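Local coordinates for protein transcriptional regulator, LacI family (Lactobacillus brevis, PDB 3JY6) that probably regulates transcription by binding specific DNA sequences, as in other LacI-family regulators, through a DNA-binding part that lies outside the crystallised fragment, at residues 17-20 against 21-24; 47-50 against 51-54; 167-170 against 171-175; 190-193 against 194-197. All coordinates share one frame; numbering follows the deposited sequence.

Contact 1: 17-20 against 21-24; sequences IDDY and FSTE
Tyr-20 and Glu-24 meet one turn apart at the start of helix 20-34, which follows strand 9-14 in the periplasmic-binding-protein-like fold of LacI regulators. The tight part of the contact is on the tyrosine ring. Because CG of Tyr-20 is anti to the backbone N (chi1 171°), the ring runs alongside the glutamate chain. Glu-24 CG, anti to its own carbonyl carbon (chi1 -87°), comes over one ring face, 3.6 Å from the Tyr-20 centroid. This CH-pi contact is shifted toward the rim, nearest CZ, and the bend of the glutamate at chi2 folds the carboxylate alongside the ring, the planes 14° apart. An alanine here lacks the ring, and Glu-24 CG would probably lose its aromatic partner, leaving the acid freer to turn.

At the backbone, Tyr-20 O is gripped twice from the same face of its plane: by Glu-24 N at 3.0 Å, almost in line with the carbonyl bond, and by Thr-23 OG1 at 3.1 Å, well off the carbonyl axis. A threonine suits the first turn because its hydroxyl can fold back onto this carbonyl.

The N-cap side is looser. Asp-19 O accepts from Ser-22 N at 2.9 Å and weakly from Thr-23 N, but the Asp-19 carboxylate makes no capping bond; Ser-22 OG is bonded to Gln-70. Farther out, Asp-18 of the second subunit brings a like charge close to Glu-24, which may raise the proton affinity of either acid. Back along the loop, the methyl Thr-23 CG2 rests 3.5 Å from Ile-17 O.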
loop_
_atom_site.group_PDB
_atom_site.type_symbol
_atom_site.label_atom_id
_atom_site.label_comp_id
_atom_site.label_asym_id
_atom_site.label_seq_id
_atom_site.Cartn_x
_atom_site.Cartn_y
_atom_site.Cartn_z
ATOM N N ILE A 17 5.600 -3.430 -4.022
ATOM C CA ILE A 17 4.365 -2.675 -3.997
ATOM C C ILE A 17 3.710 -2.568 -2.619
ATOM O O ILE A 17 2.777 -1.790 -2.449
ATOM C CB ILE A 17 3.329 -3.216 -5.011
ATOM C CG1 ILE A 17 3.071 -4.702 -4.775
ATOM C CG2 ILE A 17 3.815 -2.935 -6.431
ATOM C CD1 ILE A 17 1.926 -5.220 -5.600
ATOM N N ASP A 18 4.187 -3.335 -1.639
ATOM C CA ASP A 18 3.622 -3.239 -0.287
ATOM C C ASP A 18 4.010 -1.914 0.348
ATOM O O ASP A 18 3.402 -1.496 1.328
ATOM C CB ASP A 18 4.130 -4.353 0.622
ATOM C CG ASP A 18 3.579 -5.701 0.250
ATOM O OD1 ASP A 18 2.355 -5.803 -0.031
ATOM O OD2 ASP A 18 4.371 -6.671 0.255
ATOM N N ASP A 19 5.041 -1.275 -0.199
ATOM C CA ASP A 19 5.501 0.003 0.326
ATOM C C ASP A 19 4.628 1.126 -0.211
ATOM O O ASP A 19 4.506 1.304 -1.419
ATOM C CB ASP A 19 6.962 0.289 -0.069
ATOM C CG ASP A 19 7.929 -0.785 0.406
ATOM O OD1 ASP A 19 7.620 -1.466 1.407
ATOM O OD2 ASP A 19 9.010 -0.943 -0.211
ATOM N N TYR A 20 4.026 1.885 0.697
ATOM C CA TYR A 20 3.184 3.010 0.314
ATOM C C TYR A 20 4.009 3.964 -0.563
ATOM O O TYR A 20 3.477 4.598 -1.474
ATOM C CB TYR A 20 2.702 3.716 1.580
ATOM C CG TYR A 20 1.982 5.027 1.367
ATOM C CD1 TYR A 20 0.625 5.068 1.042
ATOM C CD2 TYR A 20 2.653 6.234 1.530
ATOM C CE1 TYR A 20 -0.042 6.280 0.895
ATOM C CE2 TYR A 20 1.997 7.449 1.384
ATOM C CZ TYR A 20 0.649 7.464 1.069
ATOM O OH TYR A 20 -0.005 8.673 0.938
ATOM N N PHE A 21 5.309 4.055 -0.279
ATOM C CA PHE A 21 6.215 4.916 -1.039
ATOM C C PHE A 21 6.170 4.581 -2.531
ATOM O O PHE A 21 6.233 5.465 -3.378
ATOM C CB PHE A 21 7.657 4.742 -0.542
ATOM C CG PHE A 21 8.669 5.573 -1.289
ATOM C CD1 PHE A 21 8.936 6.884 -0.902
ATOM C CD2 PHE A 21 9.352 5.045 -2.389
ATOM C CE1 PHE A 21 9.872 7.665 -1.592
ATOM C CE2 PHE A 21 10.290 5.813 -3.092
ATOM C CZ PHE A 21 10.555 7.133 -2.693
ATOM N N SER A 22 6.074 3.295 -2.840
ATOM C CA SER A 22 6.045 2.837 -4.217
ATOM C C SER A 22 4.742 3.124 -4.937
ATOM O O SER A 22 4.742 3.626 -6.060
ATOM C CB SER A 22 6.322 1.335 -4.275
ATOM O OG SER A 22 7.671 1.084 -3.961
ATOM N N THR A 23 3.629 2.799 -4.299
ATOM C CA THR A 23 2.345 3.024 -4.929
ATOM C C THR A 23 2.082 4.495 -5.151
ATOM O O THR A 23 1.471 4.848 -6.145
ATOM C CB THR A 23 1.206 2.399 -4.117
ATOM O OG1 THR A 23 1.269 2.854 -2.759
ATOM C CG2 THR A 23 1.309 0.889 -4.160
ATOM N N GLU A 24 2.547 5.347 -4.237
ATOM C CA GLU A 24 2.363 6.797 -4.380
ATOM C C GLU A 24 3.286 7.262 -5.488
ATOM O O GLU A 24 2.929 8.124 -6.291
ATOM C CB GLU A 24 2.738 7.573 -3.096
ATOM C CG GLU A 24 1.620 7.723 -2.089
ATOM C CD GLU A 24 0.469 8.527 -2.652
ATOM O OE1 GLU A 24 0.640 9.743 -2.877
ATOM O OE2 GLU A 24 -0.608 7.947 -2.895
#

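Contact 2: 47-50 against 51-54; sequences ADIE and REKT
The carboxylate of Asp-48 turns one face onto the first turn of helix 49-60, where the N atoms of Glu-50 and Arg-51 both lie on that side of its plane. Approach from above the plane goes with weak bonds: Glu-50 N to Asp-48 OD1 at 3.2 Å and Arg-51 N to Asp-48 OD2 at 3.1 Å. Aspartate suits this N-cap, its short acid covering amide hydrogens that have no earlier turn to pair with. An alanine in its place would probably leave those two amides without their cap and the helix start less firmly held. The Arg-51 guanidinium is turned nearly parallel to the carboxylate, planes 11° apart, yet it makes no ion pair with it, NE standing 6.6 Å from Asp-48 OD2; it heads toward Glu-34 of the second subunit, a long, weak pairing.

Glu-50 OE1 lies 3.4 Å from Lys-53 CD, against the lysine's alkyl chain and not its ammonium. Ile-49 CD1 lies 3.9 Å from Glu-52 OE2.

Glu-52 is buried and extended, its acid bonded to Ser-73 and to Phe-72 N. Thus the helix, which follows edge strand 39-44, is tied to the loop after strand 66-70, while Ala-47 pairs by backbone with Ala-15, just beyond strand 9-14.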
loop_
_atom_site.group_PDB
_atom_site.type_symbol
_atom_site.label_atom_id
_atom_site.label_comp_id
_atom_site.label_asym_id
_atom_site.label_seq_id
_atom_site.Cartn_x
_atom_site.Cartn_y
_atom_site.Cartn_z
ATOM N N ALA A 47 10.967 -7.466 -3.898
ATOM C CA ALA A 47 12.223 -7.597 -3.163
ATOM C C ALA A 47 13.163 -8.680 -3.688
ATOM O O ALA A 47 14.100 -9.071 -2.995
ATOM C CB ALA A 47 11.933 -7.833 -1.688
ATOM N N ASP A 48 12.925 -9.169 -4.902
ATOM C CA ASP A 48 13.788 -10.201 -5.467
ATOM C C ASP A 48 14.533 -9.644 -6.685
ATOM O O ASP A 48 13.926 -9.231 -7.674
ATOM C CB ASP A 48 12.965 -11.439 -5.846
ATOM C CG ASP A 48 13.823 -12.562 -6.392
ATOM O OD1 ASP A 48 15.024 -12.610 -6.048
ATOM O OD2 ASP A 48 13.297 -13.405 -7.154
ATOM N N ILE A 49 15.860 -9.617 -6.598
ATOM C CA ILE A 49 16.677 -9.097 -7.685
ATOM C C ILE A 49 16.602 -10.006 -8.907
ATOM O O ILE A 49 16.823 -9.561 -10.028
ATOM C CB ILE A 49 18.155 -8.909 -7.242
ATOM C CG1 ILE A 49 18.984 -8.333 -8.399
ATOM C CG2 ILE A 49 18.743 -10.234 -6.784
ATOM C CD1 ILE A 49 18.556 -6.953 -8.845
ATOM N N GLU A 50 16.291 -11.281 -8.689
ATOM C CA GLU A 50 16.153 -12.225 -9.796
ATOM C C GLU A 50 14.814 -11.966 -10.486
ATOM O O GLU A 50 14.698 -12.007 -11.715
ATOM C CB GLU A 50 16.193 -13.668 -9.288
ATOM C CG GLU A 50 17.595 -14.199 -9.054
ATOM C CD GLU A 50 18.523 -13.889 -10.215
ATOM O OE1 GLU A 50 19.113 -12.789 -10.230
ATOM O OE2 GLU A 50 18.650 -14.735 -11.122
ATOM N N ARG A 51 13.799 -11.695 -9.671
ATOM C CA ARG A 51 12.470 -11.411 -10.185
ATOM C C ARG A 51 12.590 -10.195 -11.092
ATOM O O ARG A 51 12.054 -10.161 -12.200
ATOM C CB ARG A 51 11.518 -11.121 -9.023
ATOM C CG ARG A 51 10.096 -10.770 -9.438
ATOM C CD ARG A 51 9.470 -11.825 -10.344
ATOM N NE ARG A 51 8.106 -11.464 -10.712
ATOM C CZ ARG A 51 7.402 -12.048 -11.679
ATOM N NH1 ARG A 51 7.933 -13.039 -12.392
ATOM N NH2 ARG A 51 6.166 -11.630 -11.942
ATOM N N GLU A 52 13.320 -9.201 -10.610
ATOM C CA GLU A 52 13.524 -7.977 -11.357
ATOM C C GLU A 52 14.107 -8.236 -12.757
ATOM O O GLU A 52 13.676 -7.623 -13.739
ATOM C CB GLU A 52 14.437 -7.051 -10.555
ATOM C CG GLU A 52 14.727 -5.733 -11.213
ATOM C CD GLU A 52 15.187 -4.674 -10.214
ATOM O OE1 GLU A 52 15.558 -3.571 -10.652
ATOM O OE2 GLU A 52 15.166 -4.940 -8.991
ATOM N N LYS A 53 15.073 -9.144 -12.847
ATOM C CA LYS A 53 15.714 -9.459 -14.127
ATOM C C LYS A 53 14.732 -10.010 -15.145
ATOM O O LYS A 53 14.787 -9.657 -16.330
ATOM C CB LYS A 53 16.858 -10.462 -13.934
ATOM C CG LYS A 53 18.140 -9.851 -13.418
ATOM C CD LYS A 53 19.142 -10.940 -13.069
ATOM C CE LYS A 53 20.436 -10.335 -12.594
ATOM N NZ LYS A 53 21.024 -9.497 -13.663
ATOM N N THR A 54 13.827 -10.875 -14.701
ATOM C CA THR A 54 12.868 -11.414 -15.652
ATOM C C THR A 54 11.872 -10.334 -16.036
ATOM O O THR A 54 11.382 -10.325 -17.157
ATOM C CB THR A 54 12.143 -12.675 -15.124
ATOM O OG1 THR A 54 10.773 -12.369 -14.828
ATOM C CG2 THR A 54 12.860 -13.235 -13.910
#

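Contact 3: 167-170 against 171-175; sequences EVHQ and RLTQL
His-169 and Thr-173 are brought together by their first torsions: the imidazole CG stands anti to its own backbone N (chi1 175°), and the threonine hydroxyl stands anti to its carbonyl carbon (chi1 -73°), which tips it back toward the preceding turn. Thr-173 OG1 therefore comes over one face of the ring, off toward the rim, and ends 4.0 Å from His-169 NE2. The approach is from above the plane, at a distance of loose packing. The same hydroxyl lies 3.5 Å from His-169 O, whose firm bond is to the amide one turn on, Thr-173 N at 3.0 Å and nearly straight (N-H...O 169°).

The backbone bonds repeat this spacing. Leu-172 N reaches Val-168 O at 3.0 Å and Arg-171 N reaches Glu-167 O at 3.2 Å, whereas Gln-174 N to Gln-170 O is weak.

Helix 165-177 is one of the outer helices of an alpha/beta, Rossmann-like domain, lying against the parallel sheet that contains strands 152-158 and 125-131. Its residue types sort accordingly. Val-168, Leu-172 and Leu-175 are buried: Val-168 meets Val-158, Leu-172 meets Val-127 and Leu-200, and Leu-175 meets Leu-156 and Val-127. Glu-167, Gln-170 and Gln-174 are exposed, where polar ends suit the solvent.

Arg-171 mediates between the two sides. Its aliphatic part can rest near Leu-156 while the charged end leaves the helix, and Leu-175 CD2 sits over one face of the guanidinium, 3.5 Å above its plane.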
loop_
_atom_site.group_PDB
_atom_site.type_symbol
_atom_site.label_atom_id
_atom_site.label_comp_id
_atom_site.label_asym_id
_atom_site.label_seq_id
_atom_site.Cartn_x
_atom_site.Cartn_y
_atom_site.Cartn_z
ATOM N N GLU A 167 11.265 -10.706 18.769
ATOM C CA GLU A 167 12.711 -10.674 18.925
ATOM C C GLU A 167 13.158 -9.219 18.743
ATOM O O GLU A 167 13.840 -8.653 19.603
ATOM C CB GLU A 167 13.375 -11.579 17.878
ATOM C CG GLU A 167 14.783 -11.156 17.433
ATOM C CD GLU A 167 15.891 -11.645 18.347
ATOM O OE1 GLU A 167 15.805 -11.430 19.575
ATOM O OE2 GLU A 167 16.864 -12.238 17.829
ATOM N N VAL A 168 12.763 -8.619 17.622
ATOM C CA VAL A 168 13.111 -7.229 17.322
ATOM C C VAL A 168 12.490 -6.300 18.362
ATOM O O VAL A 168 13.138 -5.383 18.857
ATOM C CB VAL A 168 12.622 -6.831 15.909
ATOM C CG1 VAL A 168 12.813 -5.331 15.671
ATOM C CG2 VAL A 168 13.399 -7.625 14.867
ATOM N N HIS A 169 11.229 -6.553 18.689
ATOM C CA HIS A 169 10.516 -5.768 19.686
ATOM C C HIS A 169 11.315 -5.709 20.995
ATOM O O HIS A 169 11.674 -4.636 21.472
ATOM C CB HIS A 169 9.156 -6.404 19.959
ATOM C CG HIS A 169 8.388 -5.746 21.063
ATOM N ND1 HIS A 169 7.676 -4.579 20.883
ATOM C CD2 HIS A 169 8.211 -6.097 22.358
ATOM C CE1 HIS A 169 7.089 -4.243 22.017
ATOM N NE2 HIS A 169 7.399 -5.148 22.928
ATOM N N GLN A 170 11.588 -6.872 21.574
ATOM C CA GLN A 170 12.317 -6.948 22.836
ATOM C C GLN A 170 13.641 -6.192 22.825
ATOM O O GLN A 170 14.011 -5.561 23.817
ATOM C CB GLN A 170 12.543 -8.415 23.228
ATOM C CG GLN A 170 11.264 -9.132 23.627
ATOM C CD GLN A 170 10.677 -8.615 24.936
ATOM O OE1 GLN A 170 9.544 -8.953 25.298
ATOM N NE2 GLN A 170 11.451 -7.804 25.657
ATOM N N ARG A 171 14.356 -6.244 21.710
ATOM C CA ARG A 171 15.627 -5.537 21.620
ATOM C C ARG A 171 15.430 -4.013 21.596
ATOM O O ARG A 171 16.145 -3.269 22.271
ATOM C CB ARG A 171 16.383 -5.989 20.373
ATOM C CG ARG A 171 17.656 -5.199 20.079
ATOM C CD ARG A 171 18.702 -5.308 21.192
ATOM N NE ARG A 171 19.954 -4.660 20.796
ATOM C CZ ARG A 171 21.067 -4.666 21.521
ATOM N NH1 ARG A 171 21.093 -5.288 22.694
ATOM N NH2 ARG A 171 22.157 -4.058 21.066
ATOM N N LEU A 172 14.459 -3.551 20.817
ATOM C CA LEU A 172 14.180 -2.122 20.711
ATOM C C LEU A 172 13.868 -1.563 22.093
ATOM O O LEU A 172 14.356 -0.501 22.473
ATOM C CB LEU A 172 12.987 -1.885 19.776
ATOM C CG LEU A 172 12.530 -0.432 19.566
ATOM C CD1 LEU A 172 13.596 0.333 18.807
ATOM C CD2 LEU A 172 11.216 -0.417 18.798
ATOM N N THR A 173 13.049 -2.298 22.833
ATOM C CA THR A 173 12.658 -1.925 24.180
ATOM C C THR A 173 13.871 -1.931 25.101
ATOM O O THR A 173 13.926 -1.186 26.076
ATOM C CB THR A 173 11.605 -2.900 24.708
ATOM O OG1 THR A 173 10.359 -2.651 24.040
ATOM C CG2 THR A 173 11.434 -2.757 26.209
ATOM N N GLN A 174 14.852 -2.766 24.779
ATOM C CA GLN A 174 16.062 -2.863 25.587
ATOM C C GLN A 174 16.948 -1.639 25.352
ATOM O O GLN A 174 17.433 -1.010 26.300
ATOM C CB GLN A 174 16.818 -4.149 25.233
ATOM C CG GLN A 174 18.044 -4.414 26.075
ATOM C CD GLN A 174 18.768 -5.664 25.629
ATOM O OE1 GLN A 174 18.192 -6.754 25.599
ATOM N NE2 GLN A 174 20.041 -5.512 25.271
ATOM N N LEU A 175 17.139 -1.293 24.080
ATOM C CA LEU A 175 17.971 -0.154 23.706
ATOM C C LEU A 175 17.375 1.189 24.138
ATOM O O LEU A 175 18.094 2.092 24.564
ATOM C CB LEU A 175 18.194 -0.148 22.193
ATOM C CG LEU A 175 19.094 -1.214 21.557
ATOM C CD1 LEU A 175 18.941 -1.178 20.048
ATOM C CD2 LEU A 175 20.536 -0.961 21.949
#

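Contact 4: 190-193 against 194-197; sequences ERWL and LEFF
Trp-192 and Phe-196 lie side by side one turn apart on helix 190-196, which follows strand 183-187 in the alpha/beta fold of this lobe. Both side chains carry CG anti to the carbonyl carbon (chi1 -60° and -59°), which lays the indole alongside the phenyl and brings Trp-192 CE3 to the phenyl edge, close to that ring's plane and 3.6 Å from Phe-196 CE2. Glu-195 runs beside the indole too, extended, and sets OE1 at the ring edge, 3.6 Å from Trp-192 CZ3, where aromatic hydrogens can suit an acid's negative charge.

On a second flank Leu-193 crosses Phe-197 at about a right angle, its CG 3.4 Å from Phe-197 CD2. Leu-193 CA stands over that phenyl face in a CH-pi contact. From its side chain Glu-190 gives Leu-194 a methylene, Glu-190 CG lying 3.7 Å from Leu-194 CD1. The backbone joins every pair four apart; the last bond, Phe-197 N to Leu-193 O at 3.2 Å, is the longest of the four.

The next shell fixes the polar ends. Trp-192 NE1 bonds to Ser-131, which probably fixes the turn of the indole, and Glu-195 is held by Tyr-163 through OE1 and by His-165 through OE2. Arg-191 forms a salt bridge with Glu-160, and Glu-190 accepts from Thr-219 N. Phe-197, buried, reaches Ala-185 and Ala-187 on the strand before the helix; small residues there leave room for a phenyl ring. Over the centre of one indole face, 3.9 Å above its plane, lies Arg-191 CG.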
loop_
_atom_site.group_PDB
_atom_site.type_symbol
_atom_site.label_atom_id
_atom_site.label_comp_id
_atom_site.label_asym_id
_atom_site.label_seq_id
_atom_site.Cartn_x
_atom_site.Cartn_y
_atom_site.Cartn_z
ATOM N N GLU A 190 9.729 3.146 6.614
ATOM C CA GLU A 190 8.338 3.194 7.031
ATOM C C GLU A 190 7.788 1.920 7.700
ATOM O O GLU A 190 7.135 2.000 8.747
ATOM C CB GLU A 190 7.472 3.593 5.825
ATOM C CG GLU A 190 5.995 3.771 6.134
ATOM C CD GLU A 190 5.328 4.849 5.285
ATOM O OE1 GLU A 190 5.488 4.857 4.042
ATOM O OE2 GLU A 190 4.630 5.698 5.868
ATOM N N ARG A 191 8.056 0.754 7.119
ATOM C CA ARG A 191 7.538 -0.498 7.673
ATOM C C ARG A 191 7.883 -0.735 9.135
ATOM O O ARG A 191 7.047 -1.204 9.905
ATOM C CB ARG A 191 8.019 -1.690 6.839
ATOM C CG ARG A 191 9.525 -1.788 6.701
ATOM C CD ARG A 191 9.892 -2.944 5.773
ATOM N NE ARG A 191 9.450 -4.221 6.324
ATOM C CZ ARG A 191 9.609 -5.395 5.720
ATOM N NH1 ARG A 191 10.205 -5.456 4.534
ATOM N NH2 ARG A 191 9.170 -6.506 6.298
ATOM N N TRP A 192 9.115 -0.422 9.515
ATOM C CA TRP A 192 9.551 -0.611 10.891
ATOM C C TRP A 192 8.796 0.313 11.839
ATOM O O TRP A 192 8.445 -0.083 12.950
ATOM C CB TRP A 192 11.057 -0.374 10.983
ATOM C CG TRP A 192 11.861 -1.323 10.116
ATOM C CD1 TRP A 192 12.977 -1.024 9.391
ATOM C CD2 TRP A 192 11.589 -2.710 9.874
ATOM N NE1 TRP A 192 13.418 -2.140 8.704
ATOM C CE2 TRP A 192 12.585 -3.187 8.989
ATOM C CE3 TRP A 192 10.604 -3.603 10.326
ATOM C CZ2 TRP A 192 12.618 -4.516 8.533
ATOM C CZ3 TRP A 192 10.637 -4.929 9.870
ATOM C CH2 TRP A 192 11.642 -5.368 8.985
ATOM N N LEU A 193 8.527 1.539 11.397
ATOM C CA LEU A 193 7.796 2.483 12.230
ATOM C C LEU A 193 6.368 1.967 12.400
ATOM O O LEU A 193 5.806 2.008 13.495
ATOM C CB LEU A 193 7.814 3.880 11.579
ATOM C CG LEU A 193 7.322 5.093 12.374
ATOM C CD1 LEU A 193 8.016 6.344 11.872
ATOM C CD2 LEU A 193 5.805 5.229 12.246
ATOM N N LEU A 194 5.802 1.435 11.318
ATOM C CA LEU A 194 4.431 0.934 11.336
ATOM C C LEU A 194 4.272 -0.358 12.115
ATOM O O LEU A 194 3.243 -0.583 12.728
ATOM C CB LEU A 194 3.916 0.705 9.903
ATOM C CG LEU A 194 3.907 1.881 8.923
ATOM C CD1 LEU A 194 3.562 1.380 7.536
ATOM C CD2 LEU A 194 2.909 2.931 9.376
ATOM N N GLU A 195 5.294 -1.202 12.099
ATOM C CA GLU A 195 5.210 -2.475 12.790
ATOM C C GLU A 195 5.519 -2.444 14.285
ATOM O O GLU A 195 4.821 -3.092 15.071
ATOM C CB GLU A 195 6.133 -3.499 12.113
ATOM C CG GLU A 195 5.913 -4.930 12.589
ATOM C CD GLU A 195 6.847 -5.921 11.934
ATOM O OE1 GLU A 195 7.212 -5.715 10.756
ATOM O OE2 GLU A 195 7.206 -6.918 12.595
ATOM N N PHE A 196 6.533 -1.677 14.682
ATOM C CA PHE A 196 6.957 -1.648 16.082
ATOM C C PHE A 196 6.627 -0.462 16.979
ATOM O O PHE A 196 6.717 -0.591 18.197
ATOM C CB PHE A 196 8.470 -1.900 16.142
ATOM C CG PHE A 196 8.885 -3.220 15.545
ATOM C CD1 PHE A 196 8.739 -4.403 16.266
ATOM C CD2 PHE A 196 9.395 -3.287 14.250
ATOM C CE1 PHE A 196 9.093 -5.638 15.707
ATOM C CE2 PHE A 196 9.754 -4.522 13.679
ATOM C CZ PHE A 196 9.601 -5.698 14.411
ATOM N N PHE A 197 6.244 0.678 16.413
ATOM C CA PHE A 197 5.950 1.853 17.241
ATOM C C PHE A 197 4.556 1.944 17.880
ATOM O O PHE A 197 4.417 2.468 18.993
ATOM C CB PHE A 197 6.227 3.143 16.446
ATOM C CG PHE A 197 7.696 3.427 16.204
ATOM C CD1 PHE A 197 8.685 2.482 16.510
ATOM C CD2 PHE A 197 8.091 4.642 15.651
ATOM C CE1 PHE A 197 10.044 2.750 16.267
ATOM C CE2 PHE A 197 9.439 4.922 15.403
ATOM C CZ PHE A 197 10.421 3.971 15.712
#

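Overall arrangement
All four contacts are local, each made within one continuous run of chain, so none closes a long loop, and they follow in series without nesting or crossing. Contact 1 carries the chain from strand 9-14 into helix 20-34, and contact 2 opens helix 49-60 after strand 39-44; both belong to the six-stranded lobe, their centres about 17 Å apart. Contacts 3 and 4 lie on helices beside the four-stranded sheet and pack together, Val-168 CG1 reaching Phe-196 CZ at 3.5 Å. Contact 4 also meets contact 1 across the lobes, through Glu-190 OE1 and Tyr-20 CB at 3.9 Å. The second subunit touches both of these.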